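Local coordinates for peptidase M16 domain protein (Alicyclobacillus acidocaldarius subsp. acidocaldarius DSM 446, PDB 4XEA), which probably acts as a metal-dependent peptidase of the M16 (insulinase-like) family, at residues 349-360 with 390-399; 192-200 with 371-379. All blocks are in the same frame, centred on the assembly; numbering follows the deposited sequence.

Contact 1: 349-360 with 390-399; sequences FERARKKIMGRV and VIAVLQTMTL
An antiparallel helix pair, 349-360 against 390-396 and the turn after it, is closed at one end where Arg353 hydrogen-bonds Leu394 O and Met397 O at the end of helix 390-396. The short axes approach to 10.2 Å at 163° between their directions. Arg353 reaches across with CG anti to its backbone N (chi1 -175°), then bends at chi2 and chi3, which brings the edge of the guanidinium up to these carbonyls. Its NH1 gives two hydrogen bonds, to Leu394 O at 2.8 Å and to Met397 O at 3.0 Å, both close to the guanidinium plane. NH2 joins NH1 on Met397 O at 3.2 Å, an end-on grip in which both nitrogens approach from one face of the carbonyl plane. One turn back, Glu350 takes NE and NH2 side-on, one to each carboxylate oxygen, in a salt bridge (Arg353 NE to Glu350 OE1, 2.9 Å) that holds the guanidinium against rotation. Beside this polar end, the edge of the Phe349 ring meets Met397 CG at 3.8 Å from CZ, and Leu399 CA lies over a ring face. Farther along, the selenium of Met357, a selenomethionine, touches Ile391 CD1 at 3.6 Å, while its CE rests on Leu394 CB and Gln395 CG. Leu394 spreads its two methyls, CD2 to Ile356 CG2 at 3.7 Å and CD1 tip to tip with Val360 CG2. Helix 265-283 touches both segments, Ala352 on Ile277 and Met397 on Ala274, and Lys354 packs on Ala81 of the second subunit.

Contact 2: 192-200 with 371-379; sequences SNMVLVIAG and VRNWVTYFL
Val195 and Val197 point from strand 194-200 into a row of side chains on helix 371-379 in helix-on-sheet packing, a helix from late in the chain lying on a face of the six-stranded mixed sheet. It runs nearly antiparallel to the strand (158°), 8.1 Å between the short axes. The side chains of Val195 and Phe378 slide past each other in opposite directions, Val195 CG2 3.7 Å from Phe378 CD2, whereas Val195 CG1, between backbone N and carbonyl carbon (chi1 68°), meets Val375 CG1 and Leu379 CG at 3.8 Å each. An alanine here keeps CB beside the Phe378 ring but lacks both methyls, and would probably leave Leu379 and the CG1 methyl of Val375 without their apolar strand partner and open a gap there. Val197 CG2 lies 3.7 Å from Trp374 CE3, the side chains crossing at about a right angle, and touches Val375 CG2 at 3.6 Å. Val371 lays its two methyls along the strand, CG1 against Val197 O and CG2 on Ala199, 3.6 Å from its CB. On the strand's other face, Leu196 and Ile198 pack on helix 105-116, so the sheet lies between two helices; strands 19-24 and 31-37 flank strand 194-200.

In the fold
From the N terminus, the chain builds the other five strands of the six-stranded mixed sheet before adding strand 194-200, then passes through four of the five strands of the second mixed sheet and reaches 349-360. Helix 367-379 follows and turns back to that strand, so contact 2 closes a loop of 170 residues. Helix 387-396 comes next and returns to 349-360, closing the 29-residue loop of contact 1, which contains the second segment of contact 2. The two contacts therefore cross along the chain rather than nest. Their centres lie about 23 Å apart, yet they touch where Val390 CG2 packs on Tyr377 CE2, joining the helix on the six-stranded sheet to the helix pair of contact 1.

Contact 1: 349-360 with 390-399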
loop_
_atom_site.group_PDB
_atom_site.type_symbol
_atom_site.label_atom_id
_atom_site.label_comp_id
_atom_site.label_asym_id
_atom_site.label_seq_id
_atom_site.Cartn_x
_atom_site.Cartn_y
_atom_site.Cartn_z
ATOM N N PHE A 349 3.222 2.892 27.223
ATOM C CA PHE A 349 1.846 2.462 27.056
ATOM C C PHE A 349 0.871 3.604 26.671
ATOM O O PHE A 349 0.073 3.432 25.756
ATOM C CB PHE A 349 1.382 1.691 28.322
ATOM C CG PHE A 349 -0.101 1.443 28.389
ATOM C CD1 PHE A 349 -0.697 0.458 27.628
ATOM C CD2 PHE A 349 -0.893 2.172 29.253
ATOM C CE1 PHE A 349 -2.052 0.221 27.708
ATOM C CE2 PHE A 349 -2.259 1.931 29.340
ATOM C CZ PHE A 349 -2.831 0.971 28.559
ATOM N N GLU A 350 0.911 4.742 27.346
ATOM C CA GLU A 350 0.026 5.856 26.969
ATOM C C GLU A 350 0.375 6.420 25.566
ATOM O O GLU A 350 -0.514 6.847 24.832
ATOM C CB GLU A 350 0.019 6.986 28.034
ATOM C CG GLU A 350 -0.652 6.622 29.395
ATOM C CD GLU A 350 -2.115 6.165 29.275
ATOM O OE1 GLU A 350 -2.759 6.445 28.242
ATOM O OE2 GLU A 350 -2.638 5.531 30.220
ATOM N N ARG A 351 1.651 6.441 25.197
ATOM C CA ARG A 351 2.009 6.915 23.858
ATOM C C ARG A 351 1.456 5.956 22.816
ATOM O O ARG A 351 1.017 6.373 21.753
ATOM C CB ARG A 351 3.525 7.117 23.667
ATOM C CG ARG A 351 4.077 8.393 24.304
ATOM C CD ARG A 351 5.527 8.695 23.862
ATOM N NE ARG A 351 6.426 7.570 24.166
ATOM C CZ ARG A 351 7.074 7.390 25.324
ATOM N NH1 ARG A 351 7.854 6.327 25.480
ATOM N NH2 ARG A 351 6.940 8.242 26.337
ATOM N N ALA A 352 1.455 4.668 23.141
ATOM C CA ALA A 352 0.999 3.663 22.228
ATOM C C ALA A 352 -0.520 3.740 22.044
ATOM O O ALA A 352 -1.017 3.686 20.896
ATOM C CB ALA A 352 1.404 2.265 22.721
ATOM N N ARG A 353 -1.247 3.791 23.154
ATOM C CA ARG A 353 -2.698 3.966 23.108
ATOM C C ARG A 353 -3.068 5.195 22.238
ATOM O O ARG A 353 -3.974 5.112 21.406
ATOM C CB ARG A 353 -3.262 4.157 24.508
ATOM C CG ARG A 353 -4.775 4.222 24.560
ATOM C CD ARG A 353 -5.276 5.437 25.360
ATOM N NE ARG A 353 -4.953 5.324 26.775
ATOM C CZ ARG A 353 -5.540 4.468 27.609
ATOM N NH1 ARG A 353 -6.508 3.650 27.184
ATOM N NH2 ARG A 353 -5.169 4.433 28.886
ATOM N N LYS A 354 -2.361 6.300 22.412
ATOM C CA LYS A 354 -2.641 7.518 21.625
ATOM C C LYS A 354 -2.288 7.377 20.129
ATOM O O LYS A 354 -3.023 7.878 19.279
ATOM C CB LYS A 354 -1.890 8.714 22.192
ATOM C CG LYS A 354 -2.310 10.070 21.541
ATOM C CD LYS A 354 -1.192 11.049 21.464
ATOM C CE LYS A 354 -1.343 12.168 22.492
ATOM N NZ LYS A 354 -1.585 11.578 23.829
ATOM N N LYS A 355 -1.182 6.692 19.806
ATOM C CA LYS A 355 -0.864 6.379 18.402
ATOM C C LYS A 355 -1.951 5.522 17.784
ATOM O O LYS A 355 -2.407 5.799 16.681
ATOM C CB LYS A 355 0.503 5.675 18.267
ATOM C CG LYS A 355 0.954 5.397 16.802
ATOM C CD LYS A 355 2.122 4.400 16.689
ATOM C CE LYS A 355 3.458 4.949 17.142
ATOM N NZ LYS A 355 4.546 3.876 17.056
ATOM N N ILE A 356 -2.358 4.464 18.474
ATOM C CA ILE A 356 -3.324 3.526 17.909
ATOM C C ILE A 356 -4.753 4.143 17.839
ATOM O O ILE A 356 -5.496 3.866 16.919
ATOM C CB ILE A 356 -3.327 2.180 18.665
ATOM C CG1 ILE A 356 -1.940 1.484 18.617
ATOM C CG2 ILE A 356 -4.430 1.259 18.138
ATOM C CD1 ILE A 356 -1.317 1.263 17.226
HETATM N N MSE A 357 -5.126 4.972 18.800
HETATM C CA MSE A 357 -6.391 5.725 18.718
HETATM C C MSE A 357 -6.400 6.592 17.458
HETATM O O MSE A 357 -7.371 6.589 16.731
HETATM C CB MSE A 357 -6.595 6.569 19.975
HETATM C CG MSE A 357 -7.780 7.519 19.926
HETATM SE SE MSE A 357 -9.460 6.551 19.884
HETATM C CE MSE A 357 -9.642 6.439 21.843
ATOM N N GLY A 358 -5.305 7.304 17.206
ATOM C CA GLY A 358 -5.158 8.134 16.006
ATOM C C GLY A 358 -5.217 7.315 14.720
ATOM O O GLY A 358 -5.923 7.681 13.774
ATOM N N ARG A 359 -4.486 6.204 14.703
ATOM C CA ARG A 359 -4.425 5.328 13.546
ATOM C C ARG A 359 -5.830 4.808 13.200
ATOM O O ARG A 359 -6.232 4.808 12.034
ATOM C CB ARG A 359 -3.433 4.190 13.832
ATOM C CG ARG A 359 -3.126 3.246 12.667
ATOM C CD ARG A 359 -2.260 2.032 13.114
ATOM N NE ARG A 359 -0.819 2.294 13.353
ATOM C CZ ARG A 359 -0.055 3.168 12.692
ATOM N NH1 ARG A 359 1.225 3.311 13.016
ATOM N NH2 ARG A 359 -0.552 3.905 11.715
ATOM N N VAL A 360 -6.575 4.392 14.215
ATOM C CA VAL A 360 -7.959 3.934 14.044
ATOM C C VAL A 360 -8.890 5.067 13.586
ATOM O O VAL A 360 -9.606 4.898 12.620
ATOM C CB VAL A 360 -8.502 3.265 15.323
ATOM C CG1 VAL A 360 -9.952 2.872 15.159
ATOM C CG2 VAL A 360 -7.647 2.000 15.642
ATOM N N VAL A 390 -14.821 -0.548 19.384
ATOM C CA VAL A 390 -13.361 -0.527 19.302
ATOM C C VAL A 390 -12.841 0.734 19.987
ATOM O O VAL A 390 -12.020 0.670 20.896
ATOM C CB VAL A 390 -12.868 -0.611 17.833
ATOM C CG1 VAL A 390 -11.324 -0.502 17.709
ATOM C CG2 VAL A 390 -13.358 -1.904 17.207
ATOM N N ILE A 391 -13.396 1.874 19.613
ATOM C CA ILE A 391 -12.982 3.120 20.223
ATOM C C ILE A 391 -13.107 3.038 21.745
ATOM O O ILE A 391 -12.186 3.437 22.458
ATOM C CB ILE A 391 -13.803 4.321 19.698
ATOM C CG1 ILE A 391 -13.491 4.538 18.220
ATOM C CG2 ILE A 391 -13.536 5.567 20.539
ATOM C CD1 ILE A 391 -12.014 4.962 17.905
ATOM N N ALA A 392 -14.225 2.506 22.235
ATOM C CA ALA A 392 -14.437 2.431 23.673
ATOM C C ALA A 392 -13.390 1.555 24.387
ATOM O O ALA A 392 -12.979 1.886 25.497
ATOM C CB ALA A 392 -15.893 1.980 24.018
ATOM N N VAL A 393 -12.940 0.465 23.759
ATOM C CA VAL A 393 -11.853 -0.343 24.339
ATOM C C VAL A 393 -10.539 0.464 24.368
ATOM O O VAL A 393 -9.802 0.406 25.337
ATOM C CB VAL A 393 -11.675 -1.713 23.613
ATOM C CG1 VAL A 393 -10.428 -2.452 24.132
ATOM C CG2 VAL A 393 -12.914 -2.571 23.817
ATOM N N LEU A 394 -10.285 1.254 23.330
ATOM C CA LEU A 394 -9.098 2.101 23.271
ATOM C C LEU A 394 -9.082 3.172 24.361
ATOM O O LEU A 394 -8.010 3.512 24.842
ATOM C CB LEU A 394 -8.959 2.774 21.902
ATOM C CG LEU A 394 -8.484 1.867 20.765
ATOM C CD1 LEU A 394 -8.973 2.362 19.416
ATOM C CD2 LEU A 394 -6.972 1.765 20.777
ATOM N N GLN A 395 -10.265 3.691 24.733
ATOM C CA GLN A 395 -10.417 4.700 25.779
ATOM C C GLN A 395 -10.279 4.146 27.181
ATOM O O GLN A 395 -9.741 4.812 28.060
ATOM C CB GLN A 395 -11.799 5.355 25.711
ATOM C CG GLN A 395 -12.058 6.231 24.497
ATOM C CD GLN A 395 -13.519 6.668 24.407
ATOM O OE1 GLN A 395 -14.436 5.921 24.769
ATOM N NE2 GLN A 395 -13.740 7.874 23.906
ATOM N N THR A 396 -10.791 2.936 27.389
ATOM C CA THR A 396 -10.962 2.380 28.731
ATOM C C THR A 396 -9.873 1.367 29.110
ATOM O O THR A 396 -9.684 1.047 30.283
ATOM C CB THR A 396 -12.346 1.729 28.860
ATOM O OG1 THR A 396 -12.466 0.677 27.899
ATOM C CG2 THR A 396 -13.436 2.764 28.628
HETATM N N MSE A 397 -9.158 0.861 28.119
HETATM C CA MSE A 397 -8.013 -0.006 28.364
HETATM C C MSE A 397 -7.083 0.535 29.481
HETATM O O MSE A 397 -6.806 1.743 29.519
HETATM C CB MSE A 397 -7.265 -0.118 27.058
HETATM C CG MSE A 397 -5.982 -0.752 27.177
HETATM SE SE MSE A 397 -6.189 -2.623 27.142
HETATM C CE MSE A 397 -4.552 -2.716 26.133
ATOM N N THR A 398 -6.643 -0.333 30.400
ATOM C CA THR A 398 -5.805 0.082 31.557
ATOM C C THR A 398 -4.390 -0.536 31.542
ATOM O O THR A 398 -4.161 -1.547 30.900
ATOM C CB THR A 398 -6.483 -0.294 32.914
ATOM O OG1 THR A 398 -6.587 -1.719 33.033
ATOM C CG2 THR A 398 -7.871 0.307 33.006
ATOM N N LEU A 399 -3.456 0.061 32.290
ATOM C CA LEU A 399 -2.110 -0.515 32.464
ATOM C C LEU A 399 -2.171 -1.898 33.133
ATOM O O LEU A 399 -1.401 -2.801 32.779
ATOM C CB LEU A 399 -1.206 0.441 33.292
ATOM C CG LEU A 399 0.267 0.045 33.530
ATOM C CD1 LEU A 399 1.062 -0.108 32.233
ATOM C CD2 LEU A 399 0.969 1.062 34.498
#

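Contact 2: 192-200 with 371-379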
loop_
_atom_site.group_PDB
_atom_site.type_symbol
_atom_site.label_atom_id
_atom_site.label_comp_id
_atom_site.label_asym_id
_atom_site.label_seq_id
_atom_site.Cartn_x
_atom_site.Cartn_y
_atom_site.Cartn_z
ATOM N N SER A 192 -27.533 -17.035 5.345
ATOM C CA SER A 192 -27.531 -17.020 6.793
ATOM C C SER A 192 -26.108 -17.140 7.339
ATOM O O SER A 192 -25.881 -16.821 8.513
ATOM C CB SER A 192 -28.379 -18.172 7.364
ATOM O OG SER A 192 -27.853 -19.423 6.961
ATOM N N ASN A 193 -25.163 -17.588 6.500
ATOM C CA ASN A 193 -23.764 -17.704 6.926
ATOM C C ASN A 193 -22.891 -16.546 6.434
ATOM O O ASN A 193 -21.650 -16.611 6.530
ATOM C CB ASN A 193 -23.150 -19.028 6.471
ATOM C CG ASN A 193 -21.825 -19.370 7.246
ATOM O OD1 ASN A 193 -21.752 -19.264 8.475
ATOM N ND2 ASN A 193 -20.836 -19.848 6.524
HETATM N N MSE A 194 -23.535 -15.513 5.882
HETATM C CA MSE A 194 -22.819 -14.441 5.172
HETATM C C MSE A 194 -23.177 -13.027 5.629
HETATM O O MSE A 194 -24.084 -12.829 6.453
HETATM C CB MSE A 194 -23.001 -14.589 3.646
HETATM C CG MSE A 194 -22.534 -15.924 3.101
HETATM SE SE MSE A 194 -22.398 -16.064 1.162
HETATM C CE MSE A 194 -20.959 -14.781 0.758
ATOM N N VAL A 195 -22.448 -12.044 5.079
ATOM C CA VAL A 195 -22.613 -10.652 5.437
ATOM C C VAL A 195 -22.267 -9.806 4.210
ATOM O O VAL A 195 -21.384 -10.181 3.430
ATOM C CB VAL A 195 -21.772 -10.249 6.668
ATOM C CG1 VAL A 195 -20.225 -10.267 6.369
ATOM C CG2 VAL A 195 -22.248 -8.910 7.251
ATOM N N LEU A 196 -23.029 -8.721 4.027
ATOM C CA LEU A 196 -22.842 -7.752 2.945
ATOM C C LEU A 196 -22.683 -6.367 3.563
ATOM O O LEU A 196 -23.571 -5.902 4.297
ATOM C CB LEU A 196 -24.053 -7.751 1.999
ATOM C CG LEU A 196 -24.021 -6.794 0.799
ATOM C CD1 LEU A 196 -22.815 -7.123 -0.135
ATOM C CD2 LEU A 196 -25.347 -6.857 0.041
ATOM N N VAL A 197 -21.554 -5.711 3.261
ATOM C CA VAL A 197 -21.211 -4.412 3.868
ATOM C C VAL A 197 -20.749 -3.482 2.746
ATOM O O VAL A 197 -19.968 -3.880 1.893
ATOM C CB VAL A 197 -20.155 -4.551 4.969
ATOM C CG1 VAL A 197 -19.873 -3.239 5.637
ATOM C CG2 VAL A 197 -20.636 -5.590 6.061
ATOM N N ILE A 198 -21.289 -2.266 2.740
ATOM C CA ILE A 198 -21.042 -1.303 1.655
ATOM C C ILE A 198 -20.821 0.064 2.268
ATOM O O ILE A 198 -21.613 0.499 3.109
ATOM C CB ILE A 198 -22.227 -1.217 0.699
ATOM C CG1 ILE A 198 -22.690 -2.609 0.293
ATOM C CG2 ILE A 198 -21.871 -0.388 -0.589
ATOM C CD1 ILE A 198 -23.882 -2.595 -0.651
ATOM N N ALA A 199 -19.753 0.740 1.848
ATOM C CA ALA A 199 -19.481 2.113 2.278
ATOM C C ALA A 199 -19.086 2.986 1.091
ATOM O O ALA A 199 -18.409 2.540 0.151
ATOM C CB ALA A 199 -18.418 2.174 3.361
ATOM N N GLY A 200 -19.557 4.229 1.132
ATOM C CA GLY A 200 -19.136 5.229 0.161
ATOM C C GLY A 200 -20.268 6.025 -0.459
ATOM O O GLY A 200 -21.348 6.187 0.145
ATOM N N VAL A 371 -15.330 -1.176 5.752
ATOM C CA VAL A 371 -16.053 -2.337 5.245
ATOM C C VAL A 371 -15.394 -3.628 5.729
ATOM O O VAL A 371 -16.051 -4.467 6.331
ATOM C CB VAL A 371 -16.141 -2.291 3.676
ATOM C CG1 VAL A 371 -16.599 -3.640 3.162
ATOM C CG2 VAL A 371 -17.106 -1.152 3.217
ATOM N N ARG A 372 -14.091 -3.760 5.458
ATOM C CA ARG A 372 -13.299 -4.946 5.808
ATOM C C ARG A 372 -13.437 -5.275 7.289
ATOM O O ARG A 372 -13.672 -6.418 7.674
ATOM C CB ARG A 372 -11.811 -4.730 5.489
ATOM C CG ARG A 372 -11.214 -5.611 4.374
ATOM C CD ARG A 372 -9.697 -5.391 4.174
ATOM N NE ARG A 372 -9.011 -4.946 5.393
ATOM C CZ ARG A 372 -8.473 -3.736 5.547
ATOM N NH1 ARG A 372 -8.520 -2.850 4.559
ATOM N NH2 ARG A 372 -7.883 -3.408 6.686
ATOM N N ASN A 373 -13.290 -4.258 8.123
ATOM C CA ASN A 373 -13.408 -4.459 9.572
ATOM C C ASN A 373 -14.806 -4.752 10.097
ATOM O O ASN A 373 -14.971 -5.608 10.984
ATOM C CB ASN A 373 -12.727 -3.337 10.297
ATOM C CG ASN A 373 -11.233 -3.467 10.178
ATOM O OD1 ASN A 373 -10.656 -4.217 10.904
ATOM N ND2 ASN A 373 -10.639 -2.863 9.171
ATOM N N TRP A 374 -15.821 -4.129 9.519
ATOM C CA TRP A 374 -17.207 -4.446 9.896
ATOM C C TRP A 374 -17.452 -5.923 9.611
ATOM O O TRP A 374 -17.919 -6.690 10.488
ATOM C CB TRP A 374 -18.250 -3.576 9.149
ATOM C CG TRP A 374 -19.454 -3.359 9.983
ATOM C CD1 TRP A 374 -19.728 -2.245 10.695
ATOM C CD2 TRP A 374 -20.538 -4.271 10.221
ATOM N NE1 TRP A 374 -20.907 -2.383 11.357
ATOM C CE2 TRP A 374 -21.399 -3.648 11.134
ATOM C CE3 TRP A 374 -20.838 -5.573 9.792
ATOM C CZ2 TRP A 374 -22.596 -4.249 11.590
ATOM C CZ3 TRP A 374 -22.028 -6.201 10.264
ATOM C CH2 TRP A 374 -22.861 -5.555 11.177
ATOM N N VAL A 375 -17.047 -6.334 8.408
ATOM C CA VAL A 375 -17.183 -7.733 7.983
ATOM C C VAL A 375 -16.475 -8.699 8.923
ATOM O O VAL A 375 -17.047 -9.711 9.366
ATOM C CB VAL A 375 -16.620 -7.968 6.583
ATOM C CG1 VAL A 375 -16.520 -9.455 6.311
ATOM C CG2 VAL A 375 -17.509 -7.251 5.489
ATOM N N THR A 376 -15.209 -8.388 9.172
ATOM C CA THR A 376 -14.336 -9.268 9.928
ATOM C C THR A 376 -14.791 -9.466 11.363
ATOM O O THR A 376 -14.876 -10.598 11.825
ATOM C CB THR A 376 -12.840 -8.791 9.833
ATOM O OG1 THR A 376 -12.414 -8.979 8.477
ATOM C CG2 THR A 376 -11.970 -9.676 10.684
ATOM N N TYR A 377 -15.068 -8.390 12.077
ATOM C CA TYR A 377 -15.539 -8.511 13.456
ATOM C C TYR A 377 -16.932 -9.139 13.550
ATOM O O TYR A 377 -17.213 -9.915 14.463
ATOM C CB TYR A 377 -15.492 -7.153 14.170
ATOM C CG TYR A 377 -14.058 -6.694 14.498
ATOM C CD1 TYR A 377 -13.181 -7.570 15.150
ATOM C CD2 TYR A 377 -13.584 -5.419 14.180
ATOM C CE1 TYR A 377 -11.913 -7.215 15.469
ATOM C CE2 TYR A 377 -12.259 -5.029 14.538
ATOM C CZ TYR A 377 -11.446 -5.963 15.172
ATOM O OH TYR A 377 -10.139 -5.719 15.544
ATOM N N PHE A 378 -17.821 -8.789 12.620
ATOM C CA PHE A 378 -19.146 -9.439 12.582
ATOM C C PHE A 378 -19.045 -10.956 12.452
ATOM O O PHE A 378 -19.597 -11.709 13.266
ATOM C CB PHE A 378 -20.032 -8.856 11.463
ATOM C CG PHE A 378 -21.319 -9.607 11.315
ATOM C CD1 PHE A 378 -22.386 -9.326 12.135
ATOM C CD2 PHE A 378 -21.403 -10.649 10.404
ATOM C CE1 PHE A 378 -23.579 -10.068 12.032
ATOM C CE2 PHE A 378 -22.555 -11.422 10.308
ATOM C CZ PHE A 378 -23.637 -11.150 11.118
ATOM N N LEU A 379 -18.287 -11.426 11.478
ATOM C CA LEU A 379 -18.189 -12.843 11.212
ATOM C C LEU A 379 -17.483 -13.634 12.356
ATOM O O LEU A 379 -17.815 -14.797 12.606
ATOM C CB LEU A 379 -17.516 -13.116 9.877
ATOM C CG LEU A 379 -18.282 -12.703 8.598
ATOM C CD1 LEU A 379 -17.438 -13.019 7.352
ATOM C CD2 LEU A 379 -19.665 -13.415 8.506
#